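Local structure of rRNA N-glycosidase (Bougainvillea spectabilis, 3CTK) at residues A[37-50]-A[61-73]. The protein is a plant member of the ribosome-inactivating protein family, with a mixed beta-sheet packed against several helices. Numbering follows the deposited sequence. Where two conformers were deposited one is given.
Sequences TLQTIADDKRFVLV and KVAIDVTDVYVVG
Arg46 presents NE and NH2 to separate carboxylate oxygens of Asp65. Arg46 NE lies 2.8 Å from Asp65 OD1, which sits in the guanidinium plane although NE meets it from above the carboxylate plane. Arg46 NH2 reaches Asp65 OD2 on its syn side at 2.9 Å, in a more bent bond (139°). The two flat groups are therefore twisted, 53° apart. A bend at chi2 turns the Arg46 chain back toward the acid, and Arg46 CG lies 3.7 Å above one face of the Phe47 ring, toward its rim. Asp65 OD1 also accepts from Thr67 N, closing an Asx turn, and from Thr67 OG1 at 2.7 Å. Thr67 CG2 packs obliquely against the guanidinium.

Beyond the ion pair, strands 47-50 and 61-65 run antiparallel (153°) as the two arms of a beta hairpin within the mixed sheet, with Val48-Ile64 and Val50-Val62 as hydrogen-bonded pairs. Val48 and Ile64 run alongside one another, Val48 CG1 to Ile64 CB 3.7 Å, on the face covered by helix 14-25. On the other face Phe47 stands roughly perpendicular to Val72, Phe47 CE2 to Val72 CG2 4.0 Å. Beyond the end of strand 61-65, Thr37 OG1, in the loop preceding strand 47-50, donates to Thr67 O from above the carbonyl plane (2.9 Å).

The Thr67 bonds thus fix the carboxylate within its Asx turn, while the salt bridge and the Val66 N to Arg46 O bond join that turn to the segment leading into strand 47-50; three donors on Asp65 OD1 would probably stabilise the ionised acid.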
loop_
_atom_site.group_PDB
_atom_site.type_symbol
_atom_site.label_atom_id
_atom_site.label_comp_id
_atom_site.label_asym_id
_atom_site.label_seq_id
_atom_site.Cartn_x
_atom_site.Cartn_y
_atom_site.Cartn_z
ATOM N N THR A 37 5.221 7.304 -10.647
ATOM C CA THR A 37 5.459 8.159 -9.482
ATOM C C THR A 37 6.708 9.013 -9.712
ATOM O O THR A 37 7.474 8.767 -10.643
ATOM C CB THR A 37 5.686 7.339 -8.178
ATOM O OG1 THR A 37 6.887 6.568 -8.297
ATOM C CG2 THR A 37 4.512 6.406 -7.906
ATOM N N LEU A 38 6.897 10.024 -8.867
ATOM C CA LEU A 38 8.071 10.896 -8.944
ATOM C C LEU A 38 9.099 10.408 -7.923
ATOM O O LEU A 38 8.735 10.046 -6.805
ATOM C CB LEU A 38 7.698 12.341 -8.601
ATOM C CG LEU A 38 7.169 13.272 -9.686
ATOM C CD1 LEU A 38 6.863 14.634 -9.075
ATOM C CD2 LEU A 38 8.207 13.409 -10.786
ATOM N N GLN A 39 10.378 10.405 -8.297
ATOM C CA GLN A 39 11.429 9.959 -7.385
ATOM C C GLN A 39 11.664 10.968 -6.265
ATOM O O GLN A 39 11.920 10.586 -5.127
ATOM C CB GLN A 39 12.736 9.722 -8.142
ATOM C CG GLN A 39 13.877 9.261 -7.243
ATOM C CD GLN A 39 15.104 8.842 -8.025
ATOM O OE1 GLN A 39 15.362 9.347 -9.112
ATOM N NE2 GLN A 39 15.878 7.923 -7.460
ATOM N N THR A 40 11.601 12.254 -6.595
ATOM C CA THR A 40 11.780 13.301 -5.593
ATOM C C THR A 40 10.691 14.345 -5.771
ATOM O O THR A 40 10.202 14.579 -6.879
ATOM C CB THR A 40 13.166 14.001 -5.691
ATOM O OG1 THR A 40 13.277 14.694 -6.938
ATOM C CG2 THR A 40 14.289 12.986 -5.570
ATOM N N ILE A 41 10.305 14.972 -4.669
ATOM C CA ILE A 41 9.262 15.979 -4.716
ATOM C C ILE A 41 9.417 16.871 -3.492
ATOM O O ILE A 41 10.055 16.480 -2.517
ATOM C CB ILE A 41 7.869 15.299 -4.729
ATOM C CG1 ILE A 41 6.788 16.307 -5.121
ATOM C CG2 ILE A 41 7.583 14.669 -3.364
ATOM C CD1 ILE A 41 5.428 15.673 -5.350
ATOM N N ALA A 42 8.857 18.074 -3.555
ATOM C CA ALA A 42 8.947 19.018 -2.446
ATOM C C ALA A 42 8.391 18.403 -1.167
ATOM O O ALA A 42 7.409 17.663 -1.205
ATOM C CB ALA A 42 8.188 20.282 -2.789
ATOM N N ASP A 43 9.008 18.715 -0.031
ATOM C CA ASP A 43 8.547 18.157 1.234
ATOM C C ASP A 43 7.062 18.422 1.496
ATOM O O ASP A 43 6.389 17.606 2.131
ATOM C CB ASP A 43 9.377 18.698 2.402
ATOM C CG ASP A 43 10.817 18.205 2.383
ATOM O OD1 ASP A 43 11.085 17.117 1.830
ATOM O OD2 ASP A 43 11.688 18.908 2.938
ATOM N N ASP A 44 6.548 19.546 0.998
ATOM C CA ASP A 44 5.144 19.905 1.205
ATOM C C ASP A 44 4.154 19.096 0.369
ATOM O O ASP A 44 2.941 19.245 0.531
ATOM C CB ASP A 44 4.944 21.392 0.909
ATOM C CG ASP A 44 5.156 21.725 -0.556
ATOM O OD1 ASP A 44 5.934 21.006 -1.216
ATOM O OD2 ASP A 44 4.565 22.713 -1.041
ATOM N N LYS A 45 4.658 18.248 -0.524
ATOM C CA LYS A 45 3.788 17.433 -1.366
ATOM C C LYS A 45 4.247 15.980 -1.327
ATOM O O LYS A 45 3.795 15.146 -2.118
ATOM C CB LYS A 45 3.824 17.940 -2.808
ATOM C CG LYS A 45 3.263 19.347 -2.986
ATOM C CD LYS A 45 3.216 19.751 -4.453
ATOM C CE LYS A 45 4.610 19.833 -5.054
ATOM N NZ LYS A 45 4.582 20.329 -6.460
ATOM N N ARG A 46 5.131 15.691 -0.378
ATOM C CA ARG A 46 5.718 14.370 -0.214
ATOM C C ARG A 46 4.774 13.259 0.245
ATOM O O ARG A 46 5.026 12.089 -0.037
ATOM C CB ARG A 46 6.912 14.476 0.746
ATOM C CG ARG A 46 7.702 13.187 0.977
ATOM C CD ARG A 46 8.333 12.637 -0.304
ATOM N NE ARG A 46 9.122 11.440 -0.026
ATOM C CZ ARG A 46 10.350 11.453 0.484
ATOM N NH1 ARG A 46 10.946 12.606 0.763
ATOM N NH2 ARG A 46 10.973 10.312 0.745
ATOM N N PHE A 47 3.693 13.607 0.938
ATOM C CA PHE A 47 2.772 12.581 1.428
ATOM C C PHE A 47 1.308 12.775 1.070
ATOM O O PHE A 47 0.855 13.889 0.815
ATOM C CB PHE A 47 2.858 12.466 2.959
ATOM C CG PHE A 47 4.242 12.222 3.480
ATOM C CD1 PHE A 47 4.994 13.269 4.006
ATOM C CD2 PHE A 47 4.802 10.951 3.427
ATOM C CE1 PHE A 47 6.291 13.051 4.470
ATOM C CE2 PHE A 47 6.095 10.723 3.888
ATOM C CZ PHE A 47 6.842 11.777 4.411
ATOM N N VAL A 48 0.575 11.666 1.046
ATOM C CA VAL A 48 -0.859 11.697 0.804
ATOM C C VAL A 48 -1.436 10.977 2.015
ATOM O O VAL A 48 -0.873 9.985 2.478
ATOM C CB VAL A 48 -1.270 10.959 -0.499
ATOM C CG1 VAL A 48 -0.776 9.526 -0.482
ATOM C CG2 VAL A 48 -2.790 10.997 -0.655
ATOM N N LEU A 49 -2.538 11.491 2.548
ATOM C CA LEU A 49 -3.155 10.887 3.717
ATOM C C LEU A 49 -4.388 10.073 3.337
ATOM O O LEU A 49 -5.199 10.495 2.512
ATOM C CB LEU A 49 -3.524 11.981 4.725
ATOM C CG LEU A 49 -2.358 12.906 5.101
ATOM C CD1 LEU A 49 -2.846 14.049 5.981
ATOM C CD2 LEU A 49 -1.282 12.101 5.814
ATOM N N VAL A 50 -4.516 8.898 3.943
ATOM C CA VAL A 50 -5.639 8.006 3.682
ATOM C C VAL A 50 -6.435 7.816 4.970
ATOM O O VAL A 50 -5.975 7.157 5.901
ATOM C CB VAL A 50 -5.141 6.632 3.177
ATOM C CG1 VAL A 50 -6.316 5.672 3.005
ATOM C CG2 VAL A 50 -4.404 6.806 1.856
ATOM N N LYS A 61 -5.639 7.783 10.327
ATOM C CA LYS A 61 -5.129 8.523 9.178
ATOM C C LYS A 61 -3.774 7.940 8.805
ATOM O O LYS A 61 -2.789 8.155 9.505
ATOM C CB LYS A 61 -4.955 10.007 9.516
ATOM C CG LYS A 61 -6.233 10.768 9.831
ATOM C CD LYS A 61 -5.880 12.179 10.302
ATOM C CE LYS A 61 -6.910 13.212 9.881
ATOM N NZ LYS A 61 -8.204 13.071 10.603
ATOM N N VAL A 62 -3.727 7.207 7.698
ATOM C CA VAL A 62 -2.494 6.565 7.248
ATOM C C VAL A 62 -1.714 7.438 6.266
ATOM O O VAL A 62 -2.263 7.918 5.275
ATOM C CB VAL A 62 -2.821 5.212 6.582
ATOM C CG1 VAL A 62 -1.536 4.475 6.216
ATOM C CG2 VAL A 62 -3.677 4.371 7.524
ATOM N N ALA A 63 -0.430 7.632 6.541
ATOM C CA ALA A 63 0.420 8.453 5.683
ATOM C C ALA A 63 1.196 7.608 4.682
ATOM O O ALA A 63 1.832 6.622 5.052
ATOM C CB ALA A 63 1.392 9.262 6.537
ATOM N N ILE A 64 1.141 8.009 3.415
ATOM C CA ILE A 64 1.834 7.300 2.343
ATOM C C ILE A 64 2.802 8.225 1.598
ATOM O O ILE A 64 2.444 9.339 1.219
ATOM C CB ILE A 64 0.819 6.709 1.333
ATOM C CG1 ILE A 64 -0.006 5.614 2.016
ATOM C CG2 ILE A 64 1.548 6.161 0.099
ATOM C CD1 ILE A 64 -1.070 4.991 1.128
ATOM N N ASP A 65 4.027 7.747 1.406
ATOM C CA ASP A 65 5.082 8.478 0.700
ATOM C C ASP A 65 4.720 8.397 -0.786
ATOM O O ASP A 65 4.688 7.308 -1.348
ATOM C CB ASP A 65 6.423 7.778 0.955
ATOM C CG ASP A 65 7.614 8.550 0.414
ATOM O OD1 ASP A 65 7.471 9.228 -0.621
ATOM O OD2 ASP A 65 8.702 8.461 1.020
ATOM N N VAL A 66 4.459 9.534 -1.429
ATOM C CA VAL A 66 4.062 9.499 -2.836
ATOM C C VAL A 66 5.149 9.080 -3.810
ATOM O O VAL A 66 4.852 8.708 -4.949
ATOM C CB VAL A 66 3.492 10.859 -3.317
ATOM C CG1 VAL A 66 2.337 11.285 -2.418
ATOM C CG2 VAL A 66 4.597 11.915 -3.353
ATOM N N THR A 67 6.405 9.126 -3.385
ATOM C CA THR A 67 7.485 8.747 -4.293
ATOM C C THR A 67 7.567 7.237 -4.505
ATOM O O THR A 67 7.930 6.781 -5.592
ATOM C CB THR A 67 8.862 9.262 -3.792
ATOM O OG1 THR A 67 9.221 8.593 -2.576
ATOM C CG2 THR A 67 8.810 10.768 -3.544
ATOM N N ASP A 68 7.202 6.460 -3.488
ATOM C CA ASP A 68 7.279 5.004 -3.586
ATOM C C ASP A 68 6.059 4.241 -3.069
ATOM O O ASP A 68 6.072 3.010 -3.017
ATOM C CB ASP A 68 8.529 4.508 -2.848
ATOM C CG ASP A 68 8.625 5.053 -1.428
ATOM O OD1 ASP A 68 7.577 5.437 -0.866
ATOM O OD2 ASP A 68 9.746 5.085 -0.869
ATOM N N VAL A 69 5.012 4.976 -2.700
ATOM C CA VAL A 69 3.772 4.406 -2.171
ATOM C C VAL A 69 3.993 3.607 -0.873
ATOM O O VAL A 69 3.229 2.698 -0.558
ATOM C CB VAL A 69 3.058 3.497 -3.218
ATOM C CG1 VAL A 69 1.559 3.416 -2.903
ATOM C CG2 VAL A 69 3.274 4.041 -4.622
ATOM N N TYR A 70 5.033 3.957 -0.117
ATOM C CA TYR A 70 5.316 3.282 1.152
ATOM C C TYR A 70 4.494 3.897 2.282
ATOM O O TYR A 70 4.428 5.118 2.408
ATOM C CB TYR A 70 6.786 3.440 1.562
ATOM C CG TYR A 70 7.811 2.624 0.810
ATOM C CD1 TYR A 70 9.135 2.578 1.258
ATOM C CD2 TYR A 70 7.482 1.920 -0.345
ATOM C CE1 TYR A 70 10.102 1.854 0.577
ATOM C CE2 TYR A 70 8.450 1.188 -1.039
ATOM C CZ TYR A 70 9.756 1.163 -0.569
ATOM O OH TYR A 70 10.723 0.455 -1.242
ATOM N N VAL A 71 3.874 3.059 3.104
ATOM C CA VAL A 71 3.139 3.564 4.257
ATOM C C VAL A 71 4.252 3.857 5.266
ATOM O O VAL A 71 5.137 3.022 5.464
ATOM C CB VAL A 71 2.173 2.499 4.827
ATOM C CG1 VAL A 71 1.713 2.896 6.230
ATOM C CG2 VAL A 71 0.961 2.362 3.912
ATOM N N VAL A 72 4.235 5.037 5.878
ATOM C CA VAL A 72 5.277 5.394 6.841
ATOM C C VAL A 72 4.772 5.475 8.283
ATOM O O VAL A 72 5.567 5.478 9.225
ATOM C CB VAL A 72 5.957 6.739 6.467
ATOM C CG1 VAL A 72 6.674 6.609 5.131
ATOM C CG2 VAL A 72 4.924 7.851 6.406
ATOM N N GLY A 73 3.454 5.528 8.451
ATOM C CA GLY A 73 2.889 5.607 9.786
ATOM C C GLY A 73 1.428 5.995 9.738
ATOM O O GLY A 73 0.835 6.068 8.662
HETATM O O HOH W 1 4.502 10.504 -7.167
#